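Local coordinates for putative dioxygenase (1H-3-hydroxy-4-oxoquinaldine 2,4-dioxygenase) (Mycobacteroides abscessus subsp. abscessus, PDB 6RA3), which cleaves the quinolone ring of the Pseudomonas quinolone signal with dioxygen, giving N-octanoylanthranilate and carbon monoxide, on an alpha/beta-hydrolase fold, at residues 164-167 and 168-171; 186-189 and 190-194; 226-229 and 230-234. One frame throughout, in Å; residues are numbered along the deposited sequence.

Contact 1: 164-167 and 168-171; sequences VLDH and VRYD
The last turns of helix 162-170 are joined by backbone bonds from V168 N to V164 O, from R169 N to L165 O (2.9 Å) and from Y170 N to D166 O, after which D171 N reaches back to H167 O. This is the C-terminal end of a helix in an alpha/beta-hydrolase fold, and its side chains meet at i to i+3 and i+4 spacing. D166 serves two neighbours with one oxygen. Its OD1 takes a weak, salt-bridged hydrogen bond from R169 NH2 at 3.3 Å, with carboxylate and guanidinium nearly coplanar (16° apart), and also lies 3.4 Å from CE2 at the edge of the Y170 ring. The bend of the R169 chain at chi3 (-62°) brings the guanidinium alongside L165, where NH2 lies 4.0 Å from L165 CB; R169 NE is buried here without a polar partner. Beyond the helix, R46 of a second subunit makes a cation-pi contact with Y170. On the inner face V164 and V168 pack against L156 of helix 144-156, while H167 NE2 is hydrogen-bonded to H33 ND1. At the other ring nitrogen, a water in the imidazole plane joins H167 ND1 to D171 OD2, 2.8 Å from each.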
loop_
_atom_site.group_PDB
_atom_site.type_symbol
_atom_site.label_atom_id
_atom_site.label_comp_id
_atom_site.label_asym_id
_atom_site.label_seq_id
_atom_site.Cartn_x
_atom_site.Cartn_y
_atom_site.Cartn_z
ATOM N N VAL A 164 7.845 -9.432 17.996
ATOM C CA VAL A 164 8.025 -10.775 17.445
ATOM C C VAL A 164 6.684 -11.502 17.372
ATOM O O VAL A 164 6.335 -12.091 16.343
ATOM C CB VAL A 164 9.063 -11.569 18.264
ATOM C CG1 VAL A 164 9.185 -13.012 17.755
ATOM C CG2 VAL A 164 10.414 -10.916 18.170
ATOM N N LEU A 165 5.901 -11.449 18.450
ATOM C CA LEU A 165 4.582 -12.067 18.439
ATOM C C LEU A 165 3.719 -11.510 17.316
ATOM O O LEU A 165 3.142 -12.275 16.536
ATOM C CB LEU A 165 3.888 -11.860 19.780
ATOM C CG LEU A 165 4.436 -12.681 20.941
ATOM C CD1 LEU A 165 3.632 -12.358 22.166
ATOM C CD2 LEU A 165 4.412 -14.183 20.636
ATOM N N ASP A 166 3.598 -10.178 17.232
ATOM C CA ASP A 166 2.749 -9.575 16.210
ATOM C C ASP A 166 3.212 -9.965 14.811
ATOM O O ASP A 166 2.388 -10.252 13.934
ATOM C CB ASP A 166 2.727 -8.052 16.370
ATOM C CG ASP A 166 1.746 -7.588 17.442
ATOM O OD1 ASP A 166 1.011 -8.424 18.001
ATOM O OD2 ASP A 166 1.708 -6.381 17.727
ATOM N N HIS A 167 4.527 -10.016 14.586
ATOM C CA HIS A 167 5.049 -10.328 13.259
ATOM C C HIS A 167 4.706 -11.754 12.845
ATOM O O HIS A 167 4.369 -12.011 11.679
ATOM C CB HIS A 167 6.546 -10.131 13.254
ATOM C CG HIS A 167 7.207 -10.535 11.979
ATOM N ND1 HIS A 167 7.277 -9.702 10.882
ATOM C CD2 HIS A 167 7.864 -11.665 11.637
ATOM C CE1 HIS A 167 7.919 -10.322 9.909
ATOM N NE2 HIS A 167 8.294 -11.509 10.347
ATOM N N VAL A 168 4.793 -12.694 13.787
ATOM C CA VAL A 168 4.525 -14.099 13.488
ATOM C C VAL A 168 3.023 -14.355 13.356
ATOM O O VAL A 168 2.584 -15.053 12.430
ATOM C CB VAL A 168 5.158 -14.981 14.584
ATOM C CG1 VAL A 168 4.759 -16.437 14.395
ATOM C CG2 VAL A 168 6.655 -14.842 14.562
ATOM N N ARG A 169 2.225 -13.801 14.282
ATOM C CA ARG A 169 0.788 -14.039 14.316
ATOM C C ARG A 169 0.049 -13.291 13.203
ATOM O O ARG A 169 -0.946 -13.796 12.667
ATOM C CB ARG A 169 0.231 -13.606 15.668
ATOM C CG ARG A 169 0.682 -14.478 16.857
ATOM C CD ARG A 169 -0.079 -14.121 18.147
ATOM N NE ARG A 169 0.175 -12.736 18.557
ATOM C CZ ARG A 169 -0.307 -12.167 19.662
ATOM N NH1 ARG A 169 -1.075 -12.860 20.492
ATOM N NH2 ARG A 169 -0.012 -10.897 19.941
ATOM N N TYR A 170 0.503 -12.083 12.857
ATOM C CA TYR A 170 -0.317 -11.129 12.110
ATOM C C TYR A 170 0.307 -10.614 10.813
ATOM O O TYR A 170 -0.419 -10.202 9.901
ATOM C CB TYR A 170 -0.641 -9.927 13.001
ATOM C CG TYR A 170 -1.367 -10.254 14.294
ATOM C CD1 TYR A 170 -2.413 -11.160 14.315
ATOM C CD2 TYR A 170 -1.026 -9.631 15.492
ATOM C CE1 TYR A 170 -3.091 -11.445 15.478
ATOM C CE2 TYR A 170 -1.711 -9.917 16.671
ATOM C CZ TYR A 170 -2.732 -10.833 16.652
ATOM O OH TYR A 170 -3.439 -11.144 17.788
ATOM N N ASP A 171 1.635 -10.572 10.715
ATOM C CA ASP A 171 2.280 -9.835 9.633
ATOM C C ASP A 171 2.913 -10.742 8.587
ATOM O O ASP A 171 3.608 -10.252 7.686
ATOM C CB ASP A 171 3.316 -8.860 10.197
ATOM C CG ASP A 171 2.702 -7.864 11.179
ATOM O OD1 ASP A 171 1.479 -7.606 11.098
ATOM O OD2 ASP A 171 3.436 -7.333 12.034
HETATM O O HOH W 1 6.162 -7.223 11.598
#

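Contact 2: 186-189 and 190-194; sequences VIDE and AYRTW
Backbone hydrogen bonds set the frame in which I187 meets Y191, D188 meets R192 and E189 meets T193: regular i to i+4 links run from A190 N to V186 O, Y191 N to I187 O and R192 N to D188 O. E189 O is gripped twice by one residue, by T193 N at 2.9 Å and by the T193 hydroxyl OG1 at 2.7 Å, the two donors approaching from opposite faces of the carbonyl plane. The hydroxyl can bend back in this way because OG1 stands beside the backbone N of T193 (chi1 -54°), so that a polar group on an exposed helix face is satisfied by the preceding turn.

The charged contact is looser. R192 NH1 gives D188 OD2 a weak, salt-bridged hydrogen bond of 3.5 Å, the oxygen lying in the guanidinium plane although the two flat groups are turned 68° apart. One face of the guanidinium rests on the backbone of E189, with NH1 3.6 Å from E189 CA. The same D188 OD2 is also hydrogen-bonded to H136 NE2 of helix 129-137, which ties the carboxylate to a second helix.

Apolar packing occupies the buried side. I187 and Y191 run side by side in the same direction, and the methyl CG2 of I187 touches the ring edge in plane, 3.8 Å from Y191 CE1. Y191 OH is hydrogen-bonded to I123 O, W100 meets its ring edge-to-face, and I187 also packs on F131 and L135.

The side chain of Y191 comes within about 3 Å of that of H97, a likely substrate-binding residue, and I187 within about 8 Å of H246, the probable proton donor/acceptor; the inner face of helix 177-194 thus adjoins the active site of an alpha/beta-hydrolase-fold dioxygenase.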
loop_
_atom_site.group_PDB
_atom_site.type_symbol
_atom_site.label_atom_id
_atom_site.label_comp_id
_atom_site.label_asym_id
_atom_site.label_seq_id
_atom_site.Cartn_x
_atom_site.Cartn_y
_atom_site.Cartn_z
ATOM N N VAL A 186 14.275 -26.055 -0.490
ATOM C CA VAL A 186 15.444 -25.238 -0.778
ATOM C C VAL A 186 16.425 -25.302 0.387
ATOM O O VAL A 186 17.631 -25.470 0.187
ATOM C CB VAL A 186 15.025 -23.788 -1.105
ATOM C CG1 VAL A 186 16.237 -22.880 -1.183
ATOM C CG2 VAL A 186 14.281 -23.742 -2.446
ATOM N N ILE A 187 15.916 -25.158 1.614
ATOM C CA ILE A 187 16.753 -25.287 2.805
ATOM C C ILE A 187 17.339 -26.699 2.892
ATOM O O ILE A 187 18.562 -26.884 2.986
ATOM C CB ILE A 187 15.940 -24.934 4.061
ATOM C CG1 ILE A 187 15.390 -23.489 3.973
ATOM C CG2 ILE A 187 16.789 -25.077 5.301
ATOM C CD1 ILE A 187 14.421 -23.128 5.098
ATOM N N ASP A 188 16.478 -27.719 2.845
ATOM C CA ASP A 188 16.971 -29.095 2.894
ATOM C C ASP A 188 18.093 -29.294 1.886
ATOM O O ASP A 188 19.158 -29.825 2.218
ATOM C CB ASP A 188 15.816 -30.066 2.655
ATOM C CG ASP A 188 16.185 -31.522 2.893
ATOM O OD1 ASP A 188 16.864 -31.830 3.894
ATOM O OD2 ASP A 188 15.732 -32.373 2.100
ATOM N N GLU A 189 17.916 -28.784 0.668
ATOM C CA GLU A 189 18.920 -28.989 -0.369
ATOM C C GLU A 189 20.202 -28.212 -0.070
ATOM O O GLU A 189 21.304 -28.674 -0.400
ATOM C CB GLU A 189 18.372 -28.586 -1.733
ATOM C CG GLU A 189 19.357 -28.735 -2.903
ATOM C CD GLU A 189 18.953 -27.911 -4.116
ATOM O OE1 GLU A 189 17.800 -27.411 -4.143
ATOM O OE2 GLU A 189 19.779 -27.766 -5.045
ATOM N N ALA A 190 20.079 -27.013 0.507
ATOM C CA ALA A 190 21.261 -26.204 0.786
ATOM C C ALA A 190 22.189 -26.926 1.768
ATOM O O ALA A 190 23.407 -26.975 1.569
ATOM C CB ALA A 190 20.831 -24.838 1.326
ATOM N N TYR A 191 21.624 -27.530 2.813
ATOM C CA TYR A 191 22.457 -28.263 3.766
ATOM C C TYR A 191 22.997 -29.566 3.186
ATOM O O TYR A 191 24.079 -30.014 3.594
ATOM C CB TYR A 191 21.682 -28.548 5.041
ATOM C CG TYR A 191 21.557 -27.346 5.935
ATOM C CD1 TYR A 191 20.451 -26.510 5.847
ATOM C CD2 TYR A 191 22.544 -27.039 6.869
ATOM C CE1 TYR A 191 20.321 -25.394 6.669
ATOM C CE2 TYR A 191 22.426 -25.926 7.699
ATOM C CZ TYR A 191 21.305 -25.105 7.588
ATOM O OH TYR A 191 21.149 -24.000 8.390
ATOM N N ARG A 192 22.273 -30.187 2.247
ATOM C CA ARG A 192 22.787 -31.391 1.591
ATOM C C ARG A 192 23.913 -31.076 0.621
ATOM O O ARG A 192 24.792 -31.913 0.400
ATOM C CB ARG A 192 21.679 -32.116 0.817
ATOM C CG ARG A 192 20.610 -32.760 1.659
ATOM C CD ARG A 192 19.786 -33.737 0.826
ATOM N NE ARG A 192 19.838 -33.458 -0.607
ATOM C CZ ARG A 192 18.897 -32.817 -1.300
ATOM N NH1 ARG A 192 17.799 -32.366 -0.702
ATOM N NH2 ARG A 192 19.061 -32.634 -2.605
ATOM N N THR A 193 23.878 -29.905 -0.006
ATOM C CA THR A 193 24.885 -29.536 -0.994
ATOM C C THR A 193 26.190 -29.122 -0.325
ATOM O O THR A 193 27.266 -29.632 -0.661
ATOM C CB THR A 193 24.351 -28.387 -1.850
ATOM O OG1 THR A 193 23.086 -28.765 -2.393
ATOM C CG2 THR A 193 25.344 -28.003 -2.985
ATOM N N TRP A 194 26.095 -28.195 0.623
ATOM C CA TRP A 194 27.244 -27.519 1.210
ATOM C C TRP A 194 27.697 -28.146 2.510
ATOM O O TRP A 194 28.841 -27.918 2.919
ATOM C CB TRP A 194 26.905 -26.039 1.481
ATOM C CG TRP A 194 26.703 -25.289 0.247
ATOM C CD1 TRP A 194 25.515 -24.870 -0.266
ATOM C CD2 TRP A 194 27.713 -24.884 -0.674
ATOM N NE1 TRP A 194 25.722 -24.228 -1.451
ATOM C CE2 TRP A 194 27.065 -24.210 -1.726
ATOM C CE3 TRP A 194 29.112 -24.999 -0.701
ATOM C CZ2 TRP A 194 27.762 -23.652 -2.812
ATOM C CZ3 TRP A 194 29.805 -24.451 -1.789
ATOM C CH2 TRP A 194 29.125 -23.783 -2.825
#

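Contact 3: 226-229 and 230-234; sequences HDDF and AARHP
Charge pairing joins D228 to R232 one turn on: R232 NE donates to D228 OD1 at 3.0 Å, meeting the oxygen nearly along its C-O axis, and NH2 adds a weak bond of 3.3 Å to the same atom. Both donors converge on OD1, and the planes of carboxylate and guanidinium stand 85° apart.

Ring contacts centre on F229. With CG anti to the backbone N (chi1 -158°), its ring lies alongside the last turn, where H233 ND1 sits over the middle of one face, 3.7 Å from F229 CZ. The two rings are oblique, with planes at 39°. R232 NH2 packs at the edge of the phenyl ring, 3.5 Å from F229 CD1, the guanidinium turned nearly at a right angle to the ring. F236 meets F229 edge-to-face, and M198 and E202 of helix 197-202 touch it as well.

Backbone bonding weakens at this C-terminus. A231 N and R232 N still bond to D227 O and D228 O; F229 O receives weak bonds from R232 N, H233 N and, from the side chain, H233 ND1 at 3.4 Å. As H233 is the first residue to depart from helical angles, the chemistry implies an end secured by several modest interactions gathered on D228 and F229.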
loop_
_atom_site.group_PDB
_atom_site.type_symbol
_atom_site.label_atom_id
_atom_site.label_comp_id
_atom_site.label_asym_id
_atom_site.label_seq_id
_atom_site.Cartn_x
_atom_site.Cartn_y
_atom_site.Cartn_z
ATOM N N HIS A 226 32.046 -21.262 16.528
ATOM C CA HIS A 226 32.232 -19.920 15.974
ATOM C C HIS A 226 33.619 -19.370 16.299
ATOM O O HIS A 226 34.356 -18.946 15.399
ATOM C CB HIS A 226 31.155 -18.980 16.504
ATOM C CG HIS A 226 29.839 -19.097 15.797
ATOM N ND1 HIS A 226 28.861 -19.990 16.184
ATOM C CD2 HIS A 226 29.334 -18.417 14.738
ATOM C CE1 HIS A 226 27.820 -19.870 15.379
ATOM N NE2 HIS A 226 28.079 -18.922 14.495
ATOM N N ASP A 227 33.973 -19.331 17.595
ATOM C CA ASP A 227 35.344 -19.021 18.014
ATOM C C ASP A 227 36.346 -19.725 17.122
ATOM O O ASP A 227 37.278 -19.115 16.590
ATOM C CB ASP A 227 35.568 -19.459 19.463
ATOM C CG ASP A 227 34.715 -18.695 20.438
ATOM O OD1 ASP A 227 34.486 -17.498 20.161
ATOM O OD2 ASP A 227 34.284 -19.265 21.471
ATOM N N ASP A 228 36.153 -21.036 16.981
ATOM C CA ASP A 228 36.981 -21.874 16.130
ATOM C C ASP A 228 36.996 -21.351 14.704
ATOM O O ASP A 228 38.058 -21.208 14.087
ATOM C CB ASP A 228 36.426 -23.301 16.198
ATOM C CG ASP A 228 37.367 -24.341 15.642
ATOM O OD1 ASP A 228 37.904 -24.156 14.518
ATOM O OD2 ASP A 228 37.548 -25.367 16.343
ATOM N N PHE A 229 35.811 -21.064 14.157
ATOM C CA PHE A 229 35.743 -20.521 12.806
ATOM C C PHE A 229 36.366 -19.127 12.759
ATOM O O PHE A 229 37.126 -18.809 11.838
ATOM C CB PHE A 229 34.282 -20.504 12.330
ATOM C CG PHE A 229 34.140 -20.463 10.840
ATOM C CD1 PHE A 229 34.287 -21.615 10.083
ATOM C CD2 PHE A 229 33.878 -19.268 10.189
ATOM C CE1 PHE A 229 34.182 -21.582 8.704
ATOM C CE2 PHE A 229 33.767 -19.222 8.822
ATOM C CZ PHE A 229 33.918 -20.384 8.069
ATOM N N ALA A 230 36.098 -18.307 13.778
ATOM C CA ALA A 230 36.626 -16.944 13.800
ATOM C C ALA A 230 38.144 -16.926 13.962
ATOM O O ALA A 230 38.814 -16.048 13.404
ATOM C CB ALA A 230 35.963 -16.142 14.922
ATOM N N ALA A 231 38.701 -17.888 14.715
ATOM C CA ALA A 231 40.153 -17.994 14.855
ATOM C C ALA A 231 40.834 -18.409 13.556
ATOM O O ALA A 231 41.961 -17.976 13.292
ATOM C CB ALA A 231 40.486 -18.977 15.965
ATOM N N ARG A 232 40.174 -19.232 12.732
ATOM C CA ARG A 232 40.751 -19.668 11.458
ATOM C C ARG A 232 40.705 -18.580 10.394
ATOM O O ARG A 232 41.535 -18.573 9.476
ATOM C CB ARG A 232 39.995 -20.883 10.914
ATOM C CG ARG A 232 40.382 -22.241 11.465
ATOM C CD ARG A 232 39.491 -23.330 10.831
ATOM N NE ARG A 232 38.226 -23.523 11.561
ATOM C CZ ARG A 232 37.103 -24.021 11.036
ATOM N NH1 ARG A 232 37.050 -24.372 9.750
ATOM N NH2 ARG A 232 36.015 -24.154 11.801
ATOM N N HIS A 233 39.719 -17.694 10.465
ATOM C CA HIS A 233 39.371 -16.812 9.351
ATOM C C HIS A 233 39.252 -15.388 9.877
ATOM O O HIS A 233 38.279 -15.085 10.602
ATOM C CB HIS A 233 38.061 -17.242 8.690
ATOM C CG HIS A 233 38.116 -18.599 8.051
ATOM N ND1 HIS A 233 37.556 -19.717 8.631
ATOM C CD2 HIS A 233 38.661 -19.014 6.883
ATOM C CE1 HIS A 233 37.753 -20.763 7.850
ATOM N NE2 HIS A 233 38.414 -20.363 6.778
ATOM N N PRO A 234 40.212 -14.508 9.573
ATOM C CA PRO A 234 40.094 -13.110 10.024
ATOM C C PRO A 234 38.802 -12.435 9.589
ATOM O O PRO A 234 38.282 -11.602 10.336
ATOM C CB PRO A 234 41.322 -12.435 9.389
ATOM C CG PRO A 234 42.318 -13.546 9.228
ATOM C CD PRO A 234 41.484 -14.754 8.865
#

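How the contacts relate
The three contacts illustrate one principle, side-chain pairing along single helices, at separate places in the fold. They come in series along the chain: contact 1 on helix 162-170, contact 2 on the next helix, 177-194, and contact 3 on helix 221-232, which connects strands 209-214 and 236-240 of the mixed central sheet in a beta-alpha-beta unit. Their centres lie about 27 Å (1 and 2), about 23 Å (2 and 3) and about 35 Å (1 and 3) apart, and none touches another; contacts 1 and 3 are on opposite sides of the chain's centre. Contacts 1 and 2 both approach H246, whereas contact 3 belongs to the scaffold away from the annotated sites.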